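Local coordinates for protein maleylacetate reductase (Agrobacterium tumefaciens, PDB 3HL0) that probably catalyses the NADH-dependent reduction of maleylacetate to 3-oxoadipate, as a member of the iron-containing alcohol dehydrogenase family, at residues Ser238-His241 / Lys242-Thr246; Leu251-His255 / Ala256-Ala260. All coordinates share one frame; numbering follows the deposited sequence. Where two conformers were deposited one is given.

How the interactions relate
Interaction 1 (238-246) covers the N-cap and first two turns of helix 239-251. Interaction 2 (251-260) is the loop that follows and the start of helix 255-271. The two helices are consecutive in the chain, and the centres of the two contacts are about 11 Å apart. His259 joins them. Its ND1 lies 2.8 Å from His240 NE2, its NE2 lies 3.7 Å from Cys244 CB, and its ring is edge-to-face with that of His241. In interaction 2, His255 has His259 over one ring face and the ribose next to the nicotinamide of NAD over the other. A row of histidines therefore runs from the cofactor, through His255 and His259, to His240 and His241.

Interaction 1 of 2, residues Ser238-His241 / Lys242-Thr246; sequences SLHH and KLCHT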
ATOM      1  N   SER A 238     -24.137   7.008   4.239  1.00 10.47           N
ATOM      2  CA  SER A 238     -24.375   8.262   4.934  1.00 10.30           C
ATOM      3  C   SER A 238     -23.049   8.738   5.525  1.00 10.06           C
ATOM      4  O   SER A 238     -22.013   8.580   4.869  1.00 10.71           O
ATOM      5  CB  SER A 238     -25.518   8.093   5.970  1.00 12.51           C
ATOM      6  OG  SER A 238     -25.792   9.371   6.550  1.00 13.73           O
ATOM      7  N   LEU A 239     -23.080   9.240   6.752  1.00  9.52           N
ATOM      8  CA  LEU A 239     -21.928   9.893   7.359  1.00  9.38           C
ATOM      9  C   LEU A 239     -20.627   9.073   7.253  1.00  8.82           C
ATOM     10  O   LEU A 239     -19.563   9.605   6.915  1.00  9.55           O
ATOM     11  CB  LEU A 239     -22.235  10.177   8.830  1.00  9.70           C
ATOM     12  CG  LEU A 239     -21.042  10.591   9.693  1.00 11.49           C
ATOM     13  CD1 LEU A 239     -20.481  11.923   9.212  1.00 11.40           C
ATOM     14  CD2 LEU A 239     -21.469  10.639  11.171  1.00 14.60           C
ATOM     15  N   HIS A 240     -20.706   7.786   7.561  1.00  9.32           N
ATOM     16  CA  HIS A 240     -19.449   7.049   7.586  1.00  7.83           C
ATOM     17  C   HIS A 240     -18.754   7.060   6.244  1.00  8.91           C
ATOM     18  O   HIS A 240     -17.558   7.371   6.162  1.00  9.18           O
ATOM     19  CB  HIS A 240     -19.632   5.618   8.101  1.00  7.48           C
ATOM     20  CG  HIS A 240     -18.355   4.831   8.018  1.00  8.18           C
ATOM     21  ND1 HIS A 240     -17.359   4.905   8.973  1.00  8.76           N
ATOM     22  CD2 HIS A 240     -17.871   4.065   7.016  1.00  8.08           C
ATOM     23  CE1 HIS A 240     -16.331   4.167   8.578  1.00  7.62           C
ATOM     24  NE2 HIS A 240     -16.615   3.653   7.385  1.00  7.78           N
ATOM     25  N   HIS A 241     -19.472   6.675   5.198  1.00  7.98           N
ATOM     26  CA  HIS A 241     -18.783   6.580   3.886  1.00  8.81           C
ATOM     27  C   HIS A 241     -18.433   7.984   3.358  1.00 10.53           C
ATOM     28  O   HIS A 241     -17.396   8.139   2.730  1.00 11.22           O
ATOM     29  CB  HIS A 241     -19.622   5.747   2.892  1.00  9.72           C
ATOM     30  CG  HIS A 241     -19.714   4.290   3.259  1.00  8.73           C
ATOM     31  ND1 HIS A 241     -20.487   3.841   4.311  1.00  8.94           N
ATOM     32  CD2 HIS A 241     -19.133   3.194   2.717  1.00 10.29           C
ATOM     33  CE1 HIS A 241     -20.367   2.521   4.405  1.00  7.29           C
ATOM     34  NE2 HIS A 241     -19.539   2.103   3.458  1.00  9.57           N
ATOM     35  N   LYS A 242     -19.285   8.978   3.599  1.00 10.52           N
ATOM     36  CA  LYS A 242     -18.972  10.364   3.158  1.00 10.99           C
ATOM     37  C   LYS A 242     -17.715  10.895   3.830  1.00 11.57           C
ATOM     38  O   LYS A 242     -16.823  11.425   3.155  1.00 11.13           O
ATOM     39  CB  LYS A 242     -20.154  11.273   3.417  1.00 12.50           C
ATOM     40  CG  LYS A 242     -21.367  10.918   2.526  1.00 18.22           C
ATOM     41  CD  LYS A 242     -21.219  11.489   1.119  1.00 25.18           C
ATOM     42  CE  LYS A 242     -22.560  11.579   0.408  1.00 29.57           C
ATOM     43  NZ  LYS A 242     -23.026  10.232  -0.062  1.00 33.37           N
ATOM     44  N   LEU A 243     -17.615  10.688   5.138  1.00 10.46           N
ATOM     45  CA  LEU A 243     -16.454  11.176   5.889  1.00 11.19           C
ATOM     46  C   LEU A 243     -15.190  10.449   5.458  1.00 11.88           C
ATOM     47  O   LEU A 243     -14.136  11.084   5.344  1.00 12.17           O
ATOM     48  CB  LEU A 243     -16.697  11.089   7.392  1.00 11.06           C
ATOM     49  CG  LEU A 243     -15.637  11.685   8.318  1.00 12.35           C
ATOM     50  CD1 LEU A 243     -15.555  13.207   7.982  1.00 14.66           C
ATOM     51  CD2 LEU A 243     -16.049  11.456   9.762  1.00 14.30           C
ATOM     52  N   CYS A 244     -15.254   9.135   5.213  1.00 10.73           N
ATOM     53  CA  CYS A 244     -14.063   8.421   4.783  1.00 11.82           C
ATOM     54  C   CYS A 244     -13.611   8.948   3.417  1.00 12.36           C
ATOM     55  O   CYS A 244     -12.419   9.112   3.165  1.00 12.80           O
ATOM     56  CB  CYS A 244     -14.313   6.919   4.654  1.00 12.12           C
ATOM     57  SG  CYS A 244     -14.484   6.070   6.232  1.00 14.31           S
ATOM     58  N   HIS A 245     -14.569   9.226   2.540  0.50 12.13           N
ATOM     59  CA  HIS A 245     -14.222   9.760   1.233  0.50 13.65           C
ATOM     60  C   HIS A 245     -13.584  11.147   1.358  0.50 13.24           C
ATOM     61  O   HIS A 245     -12.595  11.429   0.672  0.50 13.57           O
ATOM     62  CB  HIS A 245     -15.448   9.791   0.308  0.50 14.01           C
ATOM     63  CG  HIS A 245     -15.149  10.271  -1.082  0.50 16.19           C
ATOM     64  ND1 HIS A 245     -15.279  11.590  -1.460  0.50 20.42           N
ATOM     65  CD2 HIS A 245     -14.746   9.600  -2.187  0.50 18.06           C
ATOM     66  CE1 HIS A 245     -14.948  11.717  -2.735  0.50 20.60           C
ATOM     67  NE2 HIS A 245     -14.620  10.524  -3.199  0.50 20.56           N
ATOM     68  N   THR A 246     -14.114  11.989   2.234  1.00 13.49           N
ATOM     69  CA  THR A 246     -13.550  13.345   2.450  1.00 15.23           C
ATOM     70  C   THR A 246     -12.133  13.261   2.981  1.00 16.24           C
ATOM     71  O   THR A 246     -11.213  13.887   2.444  1.00 15.89           O
ATOM     72  CB  THR A 246     -14.390  14.141   3.455  1.00 16.73           C
ATOM     73  OG1 THR A 246     -15.668  14.343   2.873  1.00 20.66           O
ATOM     74  CG2 THR A 246     -13.729  15.459   3.795  1.00 19.34           C
TER
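His240 holds CG anti to its backbone N (chi1 175°), while Cys244 turns SG beside its own backbone N (chi1 -72°). These torsions bring the sulfur over one face of the imidazole, one helical turn on. SG is 3.8 Å from the ring centroid and 29° off the ring normal, a sulfur-aromatic contact. It leans toward the CE1-NE2 bond, with 3.4 Å between Cys244 SG and His240 NE2. Both ring nitrogens are hydrogen-bonded elsewhere, ND1 to Thr266 OG1.

The backbone bonds are those of an alpha helix from its first turn. Lys242 N binds Ser238 O at 3.0 Å, and the N-H points almost straight at the oxygen. Ser238 is the N-cap residue, but its OG makes no capping bond and binds Trp329 O instead. CG of Lys242 packs on Ser238 O at 3.4 Å.

On a different side of the helix, Leu239 CD1 touches Leu243 CB at 4.3 Å. Leu239 and Leu243 face Leu342 of helix 336-348, His240 and Cys244 face helix 255-271, and His241 turns to helix 163-180, where Glu179 and His176 bind its ring nitrogens.

Interaction 2 of 2, residues Leu251-His255 / Ala256-Ala260; sequences LDLPH and AETHA. With NAD (nicotinamide-adenine-dinucleotide), chain D.
Pro254 O and His255 O accept the backbone N-H groups of Thr258 and His259, the first i to i+4 bonds of helix 255-271, with Pro254 at the N-cap. The Thr258 N bond to Pro254 O is somewhat bent (147°). His259 N reaches His255 O at 3.3 Å, in the carbonyl plane and straighter.

Pro254 O has a second donor in the Thr258 hydroxyl. OG1 sits 2.7 Å from Pro254 O, above the carbonyl plane. Thr258 N and OG1 approach from opposite faces of that plane, so two bonds grip the oxygen. Thr258 places OG1 beside its own backbone N (chi1 -61°), which turns it back to the start of the helix. The same hydroxyl packs against Leu253 CB at 3.2 Å, and the two side chains meet at about a right angle.

The Glu257 chain is bent at chi2. Its carboxylate folds back over the proline, and OE1 lies 3.2 Å from Pro254 CB.

The His255 ring lies between the NAD ribose and His259. C2D of the NAD ribose sits over the centre of one face, 3.5 Å from His255 CE1. His259 CD2 lies over the opposite face, offset toward the rim. The two rings are oblique, with planes at 54°, and His259 NE2 is 3.5 Å from His255 CE1. His255 O meets the edge of the His259 ring in its plane, at CD2.

Pro254 also packs on Pro162 of the second subunit. Thr127, Thr120, Thr42 and Ser98 are among the residues that hydrogen-bond NAD. The arrangement is a helix N-terminus whose first residue, His255, lines the dinucleotide pocket of this iron-containing alcohol dehydrogenase family member.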
ATOM      1  N   LEU A 251      -6.582  14.039   2.349  1.00 17.06           N
ATOM      2  CA  LEU A 251      -5.319  13.739   3.052  1.00 17.59           C
ATOM      3  C   LEU A 251      -4.562  12.525   2.513  1.00 18.05           C
ATOM      4  O   LEU A 251      -3.513  12.181   3.064  1.00 19.28           O
ATOM      5  CB  LEU A 251      -5.572  13.552   4.561  1.00 16.30           C
ATOM      6  CG  LEU A 251      -6.251  14.723   5.284  1.00 18.31           C
ATOM      7  CD1 LEU A 251      -6.454  14.452   6.780  1.00 20.17           C
ATOM      8  CD2 LEU A 251      -5.417  16.019   5.110  1.00 21.33           C
ATOM      9  N   ASP A 252      -5.115  11.846   1.513  0.50 18.24           N
ATOM     10  CA  ASP A 252      -4.442  10.684   0.930  0.50 18.81           C
ATOM     11  C   ASP A 252      -4.223   9.541   1.915  0.50 18.36           C
ATOM     12  O   ASP A 252      -3.179   8.885   1.909  0.50 19.36           O
ATOM     13  CB  ASP A 252      -3.130  11.148   0.289  0.50 19.67           C
ATOM     14  CG  ASP A 252      -3.348  12.340  -0.604  0.50 22.19           C
ATOM     15  OD1 ASP A 252      -4.017  12.162  -1.636  0.50 25.03           O
ATOM     16  OD2 ASP A 252      -2.913  13.462  -0.259  0.50 28.63           O
ATOM     17  N   LEU A 253      -5.220   9.300   2.766  1.00 16.73           N
ATOM     18  CA  LEU A 253      -5.100   8.256   3.790  1.00 15.71           C
ATOM     19  C   LEU A 253      -5.306   6.873   3.198  1.00 14.57           C
ATOM     20  O   LEU A 253      -6.026   6.727   2.237  1.00 15.82           O
ATOM     21  CB  LEU A 253      -6.150   8.485   4.883  1.00 15.43           C
ATOM     22  CG  LEU A 253      -6.105   9.827   5.618  1.00 14.61           C
ATOM     23  CD1 LEU A 253      -7.012   9.748   6.828  1.00 11.98           C
ATOM     24  CD2 LEU A 253      -4.679  10.136   6.087  1.00 14.63           C
ATOM     25  N   PRO A 254      -4.677   5.848   3.795  1.00 13.37           N
ATOM     26  CA  PRO A 254      -4.906   4.480   3.361  1.00 13.95           C
ATOM     27  C   PRO A 254      -6.413   4.153   3.497  1.00 13.53           C
ATOM     28  O   PRO A 254      -6.994   4.413   4.542  1.00 13.62           O
ATOM     29  CB  PRO A 254      -4.086   3.657   4.358  1.00 15.16           C
ATOM     30  CG  PRO A 254      -3.032   4.569   4.847  1.00 16.81           C
ATOM     31  CD  PRO A 254      -3.692   5.928   4.887  1.00 14.09           C
ATOM     32  N   HIS A 255      -6.980   3.563   2.466  1.00 12.72           N
ATOM     33  CA  HIS A 255      -8.454   3.408   2.368  1.00 12.07           C
ATOM     34  C   HIS A 255      -9.073   2.538   3.484  1.00 11.38           C
ATOM     35  O   HIS A 255      -9.903   3.028   4.301  1.00 10.45           O
ATOM     36  CB  HIS A 255      -8.817   2.807   1.013  1.00 14.13           C
ATOM     37  CG  HIS A 255     -10.239   2.403   0.923  1.00 14.62           C
ATOM     38  ND1 HIS A 255     -11.234   3.315   0.661  1.00 18.43           N
ATOM     39  CD2 HIS A 255     -10.848   1.204   1.106  1.00 18.03           C
ATOM     40  CE1 HIS A 255     -12.404   2.688   0.661  1.00 16.04           C
ATOM     41  NE2 HIS A 255     -12.190   1.408   0.904  1.00 18.04           N
ATOM     42  N   ALA A 256      -8.693   1.259   3.531  1.00 10.72           N
ATOM     43  CA  ALA A 256      -9.348   0.357   4.475  1.00  9.48           C
ATOM     44  C   ALA A 256      -9.083   0.792   5.913  1.00  8.70           C
ATOM     45  O   ALA A 256      -9.957   0.722   6.781  1.00  9.04           O
ATOM     46  CB  ALA A 256      -8.858  -1.100   4.261  1.00 10.51           C
ATOM     47  N   GLU A 257      -7.881   1.315   6.170  1.00  9.21           N
ATOM     48  CA  GLU A 257      -7.532   1.755   7.518  1.00  9.34           C
ATOM     49  C   GLU A 257      -8.367   2.942   7.977  1.00  8.83           C
ATOM     50  O   GLU A 257      -8.678   3.037   9.159  1.00  8.61           O
ATOM     51  CB  GLU A 257      -6.076   2.213   7.527  1.00 10.70           C
ATOM     52  CG  GLU A 257      -5.060   1.062   7.512  1.00 14.69           C
ATOM     53  CD  GLU A 257      -4.729   0.529   6.114  1.00 20.60           C
ATOM     54  OE1 GLU A 257      -5.411   0.824   5.090  1.00 17.27           O
ATOM     55  OE2 GLU A 257      -3.704  -0.195   6.032  1.00 27.24           O
ATOM     56  N   THR A 258      -8.693   3.830   7.046  1.00  8.69           N
ATOM     57  CA  THR A 258      -9.560   4.996   7.363  1.00  8.95           C
ATOM     58  C   THR A 258     -10.951   4.524   7.829  1.00  8.70           C
ATOM     59  O   THR A 258     -11.464   4.978   8.849  1.00  8.76           O
ATOM     60  CB  THR A 258      -9.691   5.921   6.160  1.00  9.53           C
ATOM     61  OG1 THR A 258      -8.378   6.401   5.819  1.00 11.91           O
ATOM     62  CG2 THR A 258     -10.552   7.141   6.504  1.00 10.97           C
ATOM     63  N   HIS A 259     -11.478   3.534   7.115  1.00  8.98           N
ATOM     64  CA  HIS A 259     -12.760   2.912   7.535  1.00  8.28           C
ATOM     65  C   HIS A 259     -12.661   2.264   8.893  1.00  7.59           C
ATOM     66  O   HIS A 259     -13.507   2.456   9.723  1.00  7.99           O
ATOM     67  CB  HIS A 259     -13.190   1.860   6.538  1.00  8.56           C
ATOM     68  CG  HIS A 259     -13.834   2.435   5.345  1.00  9.42           C
ATOM     69  ND1 HIS A 259     -15.198   2.568   5.227  1.00 11.26           N
ATOM     70  CD2 HIS A 259     -13.296   2.958   4.212  1.00 11.16           C
ATOM     71  CE1 HIS A 259     -15.474   3.169   4.079  1.00 13.00           C
ATOM     72  NE2 HIS A 259     -14.336   3.412   3.444  1.00 14.93           N
ATOM     73  N   ALA A 260     -11.569   1.545   9.150  1.00  7.87           N
ATOM     74  CA  ALA A 260     -11.438   0.879  10.425  1.00  7.52           C
ATOM     75  C   ALA A 260     -11.356   1.854  11.585  1.00  8.52           C
ATOM     76  O   ALA A 260     -11.976   1.655  12.617  1.00 10.04           O
ATOM     77  CB  ALA A 260     -10.157  -0.018  10.422  1.00  8.85           C
TER
HETATM   78  PA  NAD D 402      -6.604  -2.765  -2.908  1.00 18.28           P
HETATM   79  O1A NAD D 402      -7.399  -3.341  -4.027  1.00 16.69           O
HETATM   80  O2A NAD D 402      -6.100  -1.380  -3.052  1.00 20.49           O
HETATM   81  O5B NAD D 402      -5.487  -3.824  -2.490  1.00 19.35           O
HETATM   82  C5B NAD D 402      -4.421  -3.394  -1.635  1.00 21.86           C
HETATM   83  C4B NAD D 402      -3.217  -4.277  -1.931  1.00 20.35           C
HETATM   84  O4B NAD D 402      -3.498  -5.604  -1.487  1.00 22.16           O
HETATM   85  C3B NAD D 402      -2.900  -4.337  -3.437  1.00 21.82           C
HETATM   86  O3B NAD D 402      -1.488  -4.229  -3.692  1.00 26.20           O
HETATM   87  C2B NAD D 402      -3.422  -5.707  -3.808  1.00 21.87           C
HETATM   88  O2B NAD D 402      -2.754  -6.278  -4.915  1.00 19.52           O
HETATM   89  C1B NAD D 402      -3.190  -6.521  -2.527  1.00 18.62           C
HETATM   90  N9A NAD D 402      -4.082  -7.700  -2.412  1.00 18.30           N
HETATM   91  C8A NAD D 402      -5.458  -7.721  -2.543  1.00 19.30           C
HETATM   92  N7A NAD D 402      -5.894  -8.988  -2.358  1.00 17.61           N
HETATM   93  C5A NAD D 402      -4.818  -9.801  -2.123  1.00 18.67           C
HETATM   94  C6A NAD D 402      -4.702 -11.170  -1.883  1.00 20.87           C
HETATM   95  N6A NAD D 402      -5.744 -11.973  -1.548  1.00 17.06           N
HETATM   96  N1A NAD D 402      -3.408 -11.659  -1.698  1.00 19.59           N
HETATM   97  C2A NAD D 402      -2.313 -10.823  -1.725  1.00 21.13           C
HETATM   98  N3A NAD D 402      -2.423  -9.475  -1.950  1.00 20.06           N
HETATM   99  C4A NAD D 402      -3.680  -8.979  -2.149  1.00 18.54           C
HETATM  100  O3  NAD D 402      -7.491  -2.695  -1.538  1.00 15.23           O
HETATM  101  PN  NAD D 402      -9.098  -2.691  -1.314  1.00 15.51           P
HETATM  102  O1N NAD D 402      -9.275  -2.188   0.080  1.00 15.41           O
HETATM  103  O2N NAD D 402      -9.556  -4.028  -1.686  1.00 14.13           O
HETATM  104  O5D NAD D 402      -9.683  -1.596  -2.324  1.00 15.61           O
HETATM  105  C5D NAD D 402      -9.596  -0.198  -2.061  1.00 18.01           C
HETATM  106  C4D NAD D 402     -10.057   0.523  -3.328  1.00 18.92           C
HETATM  107  O4D NAD D 402     -11.346   0.035  -3.671  1.00 17.82           O
HETATM  108  C3D NAD D 402     -10.220   2.012  -3.050  1.00 19.47           C
HETATM  109  O3D NAD D 402      -9.907   2.717  -4.261  1.00 19.40           O
HETATM  110  C2D NAD D 402     -11.689   2.132  -2.719  1.00 20.29           C
HETATM  111  O2D NAD D 402     -12.236   3.437  -2.912  1.00 20.37           O
HETATM  112  C1D NAD D 402     -12.285   1.103  -3.662  1.00 18.47           C
HETATM  113  N1N NAD D 402     -13.588   0.608  -3.240  1.00 19.70           N
HETATM  114  C2N NAD D 402     -14.625   0.816  -4.099  1.00 18.89           C
HETATM  115  C3N NAD D 402     -15.881   0.367  -3.748  1.00 19.64           C
HETATM  116  C7N NAD D 402     -16.917   0.613  -4.766  1.00 20.23           C
HETATM  117  O7N NAD D 402     -18.118   0.098  -4.463  1.00 17.11           O
HETATM  118  N7N NAD D 402     -16.655   1.310  -5.900  1.00 18.78           N
HETATM  119  C4N NAD D 402     -16.133  -0.357  -2.530  1.00 19.06           C
HETATM  120  C5N NAD D 402     -15.055  -0.553  -1.664  1.00 19.02           C
HETATM  121  C6N NAD D 402     -13.790  -0.059  -2.030  1.00 18.67           C